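Local coordinates for protein HicB3 antitoxin (Yersinia pestis, PDB 4P78) that acts as the antitoxin of the HicA3-HicB3 toxin-antitoxin system, binding the HicA3 toxin and so probably holding it inactive, at residues Y3-F8 / G80-D85; E12-Y17 / N29-I34; C24-N29 / K36-A41. All blocks are in the same frame, centred on the assembly; numbering follows the deposited sequence.

Interaction 1 (Y3-F8 / G80-D85); sequences YPIFIF and GFVEID
Strands 3-8 and 80-83 run antiparallel, pairing Tyr-3 with Val-82 and Ile-5 with Gly-80 as hydrogen-bonded pairs, with the non-hydrogen-bonded pair Pro-4 and Phe-81 between them. Proline suits that middle place, because its missing N-H would not have pointed across to the partner strand. Tyr-3 N reaches Val-82 O at 2.8 Å, almost straight at 174°. Ile-5 N, 3.0 Å from Gly-80 O, instead sits well above the carbonyl plane, consistent with a local twist; the short segments are skewed, with 135° between their directions. The relief is clearest on the face of Tyr-3, Ile-5 and Val-82. Ile-5 holds CG1 in the crowded position between backbone N and carbonyl carbon (chi1 54°), which lays it over the bare backbone of Gly-80, 3.7 Å from Gly-80 C; with no side chain, the glycine makes the hollow for this bump. The other branch, Ile-5 CG2, meets Val-82 CG2 at 3.8 Å, the chains crossing at about a right angle. Val-82 CG2 thereby wedges between Ile-5 and Tyr-3 CB, and further out Ile-84 CD1 touches Tyr-3 CD1 at 4.0 Å. The pairing joins N-terminal strand 2-9 to the last modelled strand, 78-83, outermost in this chain's sheet. Helix 31-52 covers this face through Phe-42 and Ser-35. On the other face, Phe-81 packs against Phe-81 of the second subunit; strand 14-17 continues the sheet beyond 3-8.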
loop_
_atom_site.group_PDB
_atom_site.type_symbol
_atom_site.label_atom_id
_atom_site.label_comp_id
_atom_site.label_asym_id
_atom_site.label_seq_id
_atom_site.Cartn_x
_atom_site.Cartn_y
_atom_site.Cartn_z
ATOM N N TYR A 3 8.225 5.551 -2.254
ATOM C CA TYR A 3 7.491 5.246 -3.468
ATOM C C TYR A 3 6.441 4.171 -3.257
ATOM O O TYR A 3 6.656 3.217 -2.506
ATOM C CB TYR A 3 8.448 4.808 -4.579
ATOM C CG TYR A 3 9.000 5.951 -5.384
ATOM C CD1 TYR A 3 10.189 6.574 -5.024
ATOM C CD2 TYR A 3 8.333 6.409 -6.514
ATOM C CE1 TYR A 3 10.691 7.626 -5.773
ATOM C CE2 TYR A 3 8.831 7.450 -7.264
ATOM C CZ TYR A 3 10.009 8.056 -6.893
ATOM O OH TYR A 3 10.497 9.102 -7.656
ATOM N N PRO A 4 5.297 4.322 -3.934
ATOM C CA PRO A 4 4.277 3.270 -3.941
ATOM C C PRO A 4 4.679 2.138 -4.864
ATOM O O PRO A 4 5.267 2.406 -5.922
ATOM C CB PRO A 4 3.040 3.973 -4.482
ATOM C CG PRO A 4 3.595 5.100 -5.336
ATOM C CD PRO A 4 4.887 5.519 -4.695
ATOM N N ILE A 5 4.384 0.905 -4.465
ATOM C CA ILE A 5 4.465 -0.240 -5.369
ATOM C C ILE A 5 3.139 -0.990 -5.334
ATOM O O ILE A 5 2.435 -0.966 -4.325
ATOM C CB ILE A 5 5.626 -1.200 -5.007
ATOM C CG1 ILE A 5 5.539 -1.634 -3.543
ATOM C CG2 ILE A 5 6.997 -0.547 -5.312
ATOM C CD1 ILE A 5 6.518 -2.749 -3.179
ATOM N N PHE A 6 2.776 -1.616 -6.448
ATOM C CA PHE A 6 1.609 -2.491 -6.499
ATOM C C PHE A 6 2.146 -3.906 -6.496
ATOM O O PHE A 6 2.973 -4.240 -7.347
ATOM C CB PHE A 6 0.754 -2.262 -7.762
ATOM C CG PHE A 6 -0.042 -0.991 -7.764
ATOM C CD1 PHE A 6 -0.007 -0.112 -6.692
ATOM C CD2 PHE A 6 -0.850 -0.683 -8.843
ATOM C CE1 PHE A 6 -0.750 1.045 -6.713
ATOM C CE2 PHE A 6 -1.602 0.474 -8.864
ATOM C CZ PHE A 6 -1.552 1.334 -7.798
ATOM N N ILE A 7 1.721 -4.746 -5.551
ATOM C CA ILE A 7 2.203 -6.113 -5.574
ATOM C C ILE A 7 1.088 -7.158 -5.568
ATOM O O ILE A 7 -0.032 -6.920 -5.106
ATOM C CB ILE A 7 3.169 -6.402 -4.404
ATOM C CG1 ILE A 7 2.446 -6.457 -3.075
ATOM C CG2 ILE A 7 4.300 -5.383 -4.362
ATOM C CD1 ILE A 7 3.362 -6.830 -1.936
ATOM N N PHE A 8 1.442 -8.329 -6.082
ATOM C CA PHE A 8 0.502 -9.397 -6.368
ATOM C C PHE A 8 1.111 -10.705 -5.916
ATOM O O PHE A 8 2.316 -10.922 -6.071
ATOM C CB PHE A 8 0.177 -9.447 -7.863
ATOM C CG PHE A 8 -0.324 -8.156 -8.406
ATOM C CD1 PHE A 8 -1.684 -7.898 -8.469
ATOM C CD2 PHE A 8 0.564 -7.181 -8.836
ATOM C CE1 PHE A 8 -2.146 -6.693 -8.970
ATOM C CE2 PHE A 8 0.100 -5.978 -9.321
ATOM C CZ PHE A 8 -1.262 -5.736 -9.383
ATOM N N GLY A 80 2.129 -1.143 -1.413
ATOM C CA GLY A 80 3.247 -1.150 -0.491
ATOM C C GLY A 80 4.071 0.114 -0.649
ATOM O O GLY A 80 3.777 0.949 -1.494
ATOM N N PHE A 81 5.122 0.238 0.154
ATOM C CA PHE A 81 5.960 1.425 0.168
ATOM C C PHE A 81 7.413 1.012 0.209
ATOM O O PHE A 81 7.798 0.154 1.008
ATOM C CB PHE A 81 5.628 2.315 1.382
ATOM C CG PHE A 81 4.159 2.482 1.612
ATOM C CD1 PHE A 81 3.455 1.563 2.378
ATOM C CD2 PHE A 81 3.467 3.538 1.033
ATOM C CE1 PHE A 81 2.089 1.695 2.570
ATOM C CE2 PHE A 81 2.098 3.683 1.223
ATOM C CZ PHE A 81 1.408 2.767 1.990
ATOM N N VAL A 82 8.219 1.610 -0.664
ATOM C CA VAL A 82 9.664 1.416 -0.622
ATOM C C VAL A 82 10.373 2.766 -0.526
ATOM O O VAL A 82 10.010 3.721 -1.220
ATOM C CB VAL A 82 10.211 0.639 -1.869
ATOM C CG1 VAL A 82 9.983 -0.842 -1.730
ATOM C CG2 VAL A 82 9.595 1.159 -3.154
ATOM N N GLU A 83 11.369 2.831 0.350
ATOM C CA GLU A 83 12.266 3.973 0.447
ATOM C C GLU A 83 13.327 3.831 -0.632
ATOM O O GLU A 83 13.980 2.795 -0.731
ATOM C CB GLU A 83 12.930 4.056 1.829
ATOM C CG GLU A 83 12.562 5.285 2.667
ATOM C CD GLU A 83 13.094 6.603 2.101
ATOM O OE1 GLU A 83 13.993 6.572 1.228
ATOM O OE2 GLU A 83 12.614 7.677 2.534
ATOM N N ILE A 84 13.462 4.869 -1.450
ATOM C CA ILE A 84 14.450 4.911 -2.520
ATOM C C ILE A 84 15.221 6.221 -2.422
ATOM O O ILE A 84 14.618 7.293 -2.347
ATOM C CB ILE A 84 13.784 4.787 -3.905
ATOM C CG1 ILE A 84 13.266 3.366 -4.116
ATOM C CG2 ILE A 84 14.767 5.151 -5.014
ATOM C CD1 ILE A 84 12.356 3.240 -5.285
ATOM N N ASP A 85 16.549 6.137 -2.402
ATOM C CA ASP A 85 17.380 7.337 -2.351
ATOM C C ASP A 85 18.234 7.464 -3.609
ATOM O O ASP A 85 19.287 6.844 -3.701
ATOM C CB ASP A 85 18.272 7.322 -1.109
ATOM C CG ASP A 85 18.701 8.716 -0.682
ATOM O OD1 ASP A 85 18.696 9.634 -1.536
ATOM O OD2 ASP A 85 19.037 8.891 0.510
#

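Interaction 2 (E12-Y17 / N29-I34); sequences EGFDGY and NTFADI
Aromatic and aliphatic packing carries most of the contact between the strand start at Phe-14 and the first turn of the helix. The Phe-14 and Phe-31 rings form an offset stack, centroids 4.6 Å apart and planes tilted by 26°, so that their tips come closest, Phe-14 CZ to Phe-31 CZ at 3.5 Å. Flat rings suit the place because each lays a face on the other, offset toward the rim. Beside the stack, the thin end of Ile-34, CD1, slides in against Phe-14 CB at 3.7 Å and touches Phe-14 O as well. The backbones also approach at Gly-13, CA 3.9 Å from Asn-29 O; a CB there would run into that oxygen, so glycine suits the place.

No hydrogen bond crosses between the two segments. Within 29-34, Thr-30 is the N-cap, its OG1 accepting from Asp-33 N at 3.0 Å, and Asp-33 OD2 in turn uses its anti lone pair to take Asn-29 N at 3.0 Å. Glu-12 makes a salt bridge to Arg-46 of the HicA3 toxin and bonds its Lys-47 N; Asp-15 bonds Ser-50 and Asn-29 bonds Arg-46 of that chain. Apolar groups thus join strand to helix, while polar groups fix the helix start and leave acidic and amide oxygens to grip the toxin.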
loop_
_atom_site.group_PDB
_atom_site.type_symbol
_atom_site.label_atom_id
_atom_site.label_comp_id
_atom_site.label_asym_id
_atom_site.label_seq_id
_atom_site.Cartn_x
_atom_site.Cartn_y
_atom_site.Cartn_z
ATOM N N GLU A 12 5.890 -18.275 -5.793
ATOM C CA GLU A 12 7.192 -18.069 -5.158
ATOM C C GLU A 12 7.075 -17.099 -3.981
ATOM O O GLU A 12 7.635 -17.333 -2.907
ATOM C CB GLU A 12 8.212 -17.547 -6.178
ATOM C CG GLU A 12 8.746 -18.588 -7.171
ATOM C CD GLU A 12 9.363 -17.941 -8.410
ATOM O OE1 GLU A 12 8.671 -17.101 -9.041
ATOM O OE2 GLU A 12 10.538 -18.247 -8.743
ATOM N N GLY A 13 6.339 -16.014 -4.193
ATOM C CA GLY A 13 6.079 -15.039 -3.152
ATOM C C GLY A 13 5.233 -13.902 -3.705
ATOM O O GLY A 13 4.003 -13.979 -3.713
ATOM N N PHE A 14 5.892 -12.845 -4.176
ATOM C CA PHE A 14 5.189 -11.704 -4.755
ATOM C C PHE A 14 5.911 -11.126 -5.967
ATOM O O PHE A 14 7.126 -11.249 -6.101
ATOM C CB PHE A 14 5.018 -10.584 -3.728
ATOM C CG PHE A 14 4.461 -11.040 -2.409
ATOM C CD1 PHE A 14 3.097 -11.038 -2.187
ATOM C CD2 PHE A 14 5.307 -11.458 -1.390
ATOM C CE1 PHE A 14 2.582 -11.448 -0.969
ATOM C CE2 PHE A 14 4.799 -11.873 -0.174
ATOM C CZ PHE A 14 3.436 -11.866 0.034
ATOM N N ASP A 15 5.158 -10.457 -6.831
ATOM C CA ASP A 15 5.779 -9.559 -7.798
ATOM C C ASP A 15 4.913 -8.322 -7.962
ATOM O O ASP A 15 3.832 -8.232 -7.368
ATOM C CB ASP A 15 6.024 -10.269 -9.137
ATOM C CG ASP A 15 4.749 -10.800 -9.782
ATOM O OD1 ASP A 15 4.852 -11.765 -10.565
ATOM O OD2 ASP A 15 3.647 -10.256 -9.543
ATOM N N GLY A 16 5.389 -7.359 -8.743
ATOM C CA GLY A 16 4.597 -6.186 -9.031
ATOM C C GLY A 16 5.380 -5.136 -9.783
ATOM O O GLY A 16 6.361 -5.450 -10.449
ATOM N N TYR A 17 4.944 -3.888 -9.661
ATOM C CA TYR A 17 5.532 -2.788 -10.420
ATOM C C TYR A 17 5.314 -1.475 -9.680
ATOM O O TYR A 17 4.521 -1.415 -8.733
ATOM C CB TYR A 17 4.925 -2.720 -11.832
ATOM C CG TYR A 17 3.406 -2.765 -11.840
ATOM C CD1 TYR A 17 2.652 -1.596 -11.701
ATOM C CD2 TYR A 17 2.724 -3.975 -11.986
ATOM C CE1 TYR A 17 1.264 -1.631 -11.703
ATOM C CE2 TYR A 17 1.337 -4.020 -11.978
ATOM C CZ TYR A 17 0.613 -2.845 -11.836
ATOM O OH TYR A 17 -0.763 -2.886 -11.842
ATOM N N ASN A 29 10.627 -13.086 -2.782
ATOM C CA ASN A 29 10.026 -14.187 -2.033
ATOM C C ASN A 29 9.460 -13.734 -0.694
ATOM O O ASN A 29 8.544 -14.348 -0.165
ATOM C CB ASN A 29 11.056 -15.295 -1.816
ATOM C CG ASN A 29 11.593 -15.850 -3.121
ATOM O OD1 ASN A 29 10.876 -15.909 -4.118
ATOM N ND2 ASN A 29 12.859 -16.262 -3.119
ATOM N N THR A 30 10.022 -12.660 -0.153
ATOM C CA THR A 30 9.558 -12.080 1.102
ATOM C C THR A 30 9.375 -10.597 0.900
ATOM O O THR A 30 9.829 -10.044 -0.108
ATOM C CB THR A 30 10.551 -12.308 2.256
ATOM O OG1 THR A 30 11.736 -11.535 2.016
ATOM C CG2 THR A 30 10.922 -13.792 2.382
ATOM N N PHE A 31 8.733 -9.936 1.855
ATOM C CA PHE A 31 8.523 -8.513 1.708
ATOM C C PHE A 31 9.874 -7.777 1.700
ATOM O O PHE A 31 10.072 -6.838 0.931
ATOM C CB PHE A 31 7.587 -7.997 2.807
ATOM C CG PHE A 31 6.145 -8.448 2.636
ATOM C CD1 PHE A 31 5.375 -7.997 1.569
ATOM C CD2 PHE A 31 5.557 -9.319 3.544
ATOM C CE1 PHE A 31 4.036 -8.410 1.413
ATOM C CE2 PHE A 31 4.234 -9.735 3.387
ATOM C CZ PHE A 31 3.478 -9.275 2.328
ATOM N N ALA A 32 10.818 -8.230 2.517
ATOM C CA ALA A 32 12.156 -7.640 2.513
ATOM C C ALA A 32 12.865 -7.884 1.185
ATOM O O ALA A 32 13.631 -7.042 0.706
ATOM C CB ALA A 32 12.987 -8.196 3.660
ATOM N N ASP A 33 12.616 -9.052 0.600
ATOM C CA ASP A 33 13.228 -9.405 -0.677
ATOM C C ASP A 33 12.686 -8.510 -1.794
ATOM O O ASP A 33 13.444 -8.001 -2.628
ATOM C CB ASP A 33 12.971 -10.881 -1.000
ATOM C CG ASP A 33 13.901 -11.417 -2.070
ATOM O OD1 ASP A 33 15.009 -10.857 -2.230
ATOM O OD2 ASP A 33 13.538 -12.415 -2.738
ATOM N N ILE A 34 11.374 -8.311 -1.806
ATOM C CA ILE A 34 10.776 -7.595 -2.910
ATOM C C ILE A 34 11.047 -6.080 -2.801
ATOM O O ILE A 34 11.087 -5.390 -3.818
ATOM C CB ILE A 34 9.258 -7.892 -3.034
ATOM C CG1 ILE A 34 8.871 -7.883 -4.524
ATOM C CG2 ILE A 34 8.436 -6.913 -2.230
ATOM C CD1 ILE A 34 7.379 -7.977 -4.834
#

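Interaction 3 (C24-N29 / K36-A41); sequences CFFAGN and KNAEEA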
loop_
_atom_site.group_PDB
_atom_site.type_symbol
_atom_site.label_atom_id
_atom_site.label_comp_id
_atom_site.label_asym_id
_atom_site.label_seq_id
_atom_site.Cartn_x
_atom_site.Cartn_y
_atom_site.Cartn_z
ATOM N N CYS A 24 8.423 -0.716 -15.049
ATOM C CA CYS A 24 9.401 -1.101 -14.033
ATOM C C CYS A 24 8.846 -2.191 -13.121
ATOM O O CYS A 24 8.089 -1.892 -12.181
ATOM C CB CYS A 24 9.818 0.113 -13.209
ATOM S SG CYS A 24 11.202 -0.212 -12.089
ATOM N N PHE A 25 9.235 -3.441 -13.390
ATOM C CA PHE A 25 8.728 -4.604 -12.657
ATOM C C PHE A 25 9.784 -5.203 -11.723
ATOM O O PHE A 25 10.977 -4.974 -11.884
ATOM C CB PHE A 25 8.240 -5.694 -13.628
ATOM C CG PHE A 25 7.147 -5.242 -14.573
ATOM C CD1 PHE A 25 5.812 -5.335 -14.208
ATOM C CD2 PHE A 25 7.459 -4.761 -15.845
ATOM C CE1 PHE A 25 4.804 -4.933 -15.084
ATOM C CE2 PHE A 25 6.464 -4.365 -16.716
ATOM C CZ PHE A 25 5.137 -4.454 -16.344
ATOM N N PHE A 26 9.333 -5.988 -10.753
ATOM C CA PHE A 26 10.219 -6.548 -9.737
ATOM C C PHE A 26 9.524 -7.728 -9.093
ATOM O O PHE A 26 8.330 -7.928 -9.309
ATOM C CB PHE A 26 10.575 -5.504 -8.677
ATOM C CG PHE A 26 9.369 -4.807 -8.109
ATOM C CD1 PHE A 26 8.580 -5.428 -7.160
ATOM C CD2 PHE A 26 9.006 -3.554 -8.557
ATOM C CE1 PHE A 26 7.452 -4.802 -6.657
ATOM C CE2 PHE A 26 7.895 -2.921 -8.049
ATOM C CZ PHE A 26 7.113 -3.549 -7.104
ATOM N N ALA A 27 10.256 -8.493 -8.289
ATOM C CA ALA A 27 9.700 -9.691 -7.658
ATOM C C ALA A 27 10.562 -10.078 -6.475
ATOM O O ALA A 27 11.714 -9.665 -6.383
ATOM C CB ALA A 27 9.608 -10.858 -8.659
ATOM N N GLY A 28 10.000 -10.865 -5.565
ATOM C CA GLY A 28 10.725 -11.306 -4.393
ATOM C C GLY A 28 9.924 -12.321 -3.610
ATOM O O GLY A 28 8.694 -12.405 -3.744
ATOM N N ASN A 29 10.627 -13.086 -2.782
ATOM C CA ASN A 29 10.026 -14.187 -2.033
ATOM C C ASN A 29 9.460 -13.734 -0.694
ATOM O O ASN A 29 8.544 -14.348 -0.165
ATOM C CB ASN A 29 11.056 -15.295 -1.816
ATOM C CG ASN A 29 11.593 -15.850 -3.121
ATOM O OD1 ASN A 29 10.876 -15.909 -4.118
ATOM N ND2 ASN A 29 12.859 -16.262 -3.119
ATOM N N LYS A 36 13.974 -4.911 -1.703
ATOM C CA LYS A 36 15.319 -4.826 -2.242
ATOM C C LYS A 36 15.287 -4.913 -3.756
ATOM O O LYS A 36 16.001 -4.183 -4.432
ATOM C CB LYS A 36 16.215 -5.934 -1.689
ATOM C CG LYS A 36 17.638 -5.917 -2.259
ATOM C CD LYS A 36 18.329 -4.581 -1.990
ATOM C CE LYS A 36 19.848 -4.660 -2.190
ATOM N NZ LYS A 36 20.314 -4.232 -3.543
ATOM N N ASN A 37 14.473 -5.823 -4.280
ATOM C CA ASN A 37 14.416 -6.050 -5.715
ATOM C C ASN A 37 13.846 -4.822 -6.426
ATOM O O ASN A 37 14.326 -4.437 -7.502
ATOM C CB ASN A 37 13.584 -7.290 -6.031
ATOM C CG ASN A 37 13.822 -7.822 -7.443
ATOM O OD1 ASN A 37 13.074 -7.503 -8.381
ATOM N ND2 ASN A 37 14.850 -8.655 -7.598
ATOM N N ALA A 38 12.839 -4.207 -5.801
ATOM C CA ALA A 38 12.208 -2.995 -6.316
ATOM C C ALA A 38 13.193 -1.834 -6.424
ATOM O O ALA A 38 13.177 -1.098 -7.416
ATOM C CB ALA A 38 11.014 -2.586 -5.431
ATOM N N GLU A 39 14.037 -1.649 -5.409
ATOM C CA GLU A 39 15.036 -0.577 -5.460
ATOM C C GLU A 39 15.996 -0.820 -6.618
ATOM O O GLU A 39 16.402 0.108 -7.309
ATOM C CB GLU A 39 15.852 -0.481 -4.170
ATOM C CG GLU A 39 15.074 -0.354 -2.885
ATOM C CD GLU A 39 15.994 -0.416 -1.668
ATOM O OE1 GLU A 39 17.144 0.080 -1.767
ATOM O OE2 GLU A 39 15.570 -0.966 -0.626
ATOM N N GLU A 40 16.382 -2.079 -6.776
ATOM C CA GLU A 40 17.277 -2.485 -7.837
ATOM C C GLU A 40 16.627 -2.232 -9.195
ATOM O O GLU A 40 17.268 -1.703 -10.100
ATOM C CB GLU A 40 17.659 -3.968 -7.693
ATOM C CG GLU A 40 18.597 -4.270 -6.516
ATOM C CD GLU A 40 18.809 -5.771 -6.290
ATOM O OE1 GLU A 40 17.981 -6.568 -6.774
ATOM O OE2 GLU A 40 19.796 -6.147 -5.616
ATOM N N ALA A 41 15.363 -2.634 -9.326
ATOM C CA ALA A 41 14.614 -2.451 -10.568
ATOM C C ALA A 41 14.539 -0.964 -10.908
ATOM O O ALA A 41 14.797 -0.563 -12.032
ATOM C CB ALA A 41 13.207 -3.051 -10.446
#
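Asn-37 stands at the tight end of this contact, pressed against the strand backbone. With CG anti to the backbone N (chi1 -163°), its amide reaches over Ala-27, and OD1 accepts the Ala-27 N-H at 3.0 Å from a donor lying well above the carbonyl plane. Crowding is marked: Ala-27 O is 3.0 Å from Asn-37 CG, and Phe-26 CB is 3.2 Å from Asn-37 OD1. The same OD1 also accepts from His-28 of the HicA3 toxin, and ND2 donates to Asn-24 of that chain, so asparagine suits the place by serving strand and toxin at once. The next residue, Ala-38, and Ala-41 a turn on are small enough to let the helix come close. Ala-38 CB rests over the centre of the Phe-26 ring in a CH-pi contact, 3.9 Å from the centroid and 13° off its normal, while Ala-41 CB abuts Phe-25 O at 3.3 Å and meets Cys-24 SG at 3.8 Å. The helix's outer side takes no part in this packing: exposed Lys-36 makes a salt bridge within the helix, NZ to Glu-40 OE2. Segment 36-41 of helix 31-52 runs roughly antiparallel to strand 25-28, an edge strand of the sheet in this chain whose Phe-25 backbone hydrogen-bonds to the toxin. Phe-26 carries the packing inward to Ile-5 and Ile-7 of strand 2-9, and Phe-18 meets its ring edge-to-face.

How the interactions relate
Helix 31-52 joins the three contacts: interactions 2 and 3 both use it, and its inner side lies on the sheet face built partly by interaction 1. The centres of interactions 2 and 3 are about 7 Å apart. The centre of interaction 1 lies about 9 Å from that of interaction 3 and about 11 Å from that of interaction 2. Strand 14-17 links its neighbours through probable hydrogen bonds, Phe-8 N to Asp-15 O at 2.7 Å and Phe-14 N to Gly-28 O at 2.9 Å. Deeper in, Phe-26 CZ reaches Ile-5 CB at 3.5 Å. Interactions 2 and 3 both contribute toxin contacts; interaction 1 meets mainly the second antitoxin subunit, which Phe-31 of interaction 2 also touches.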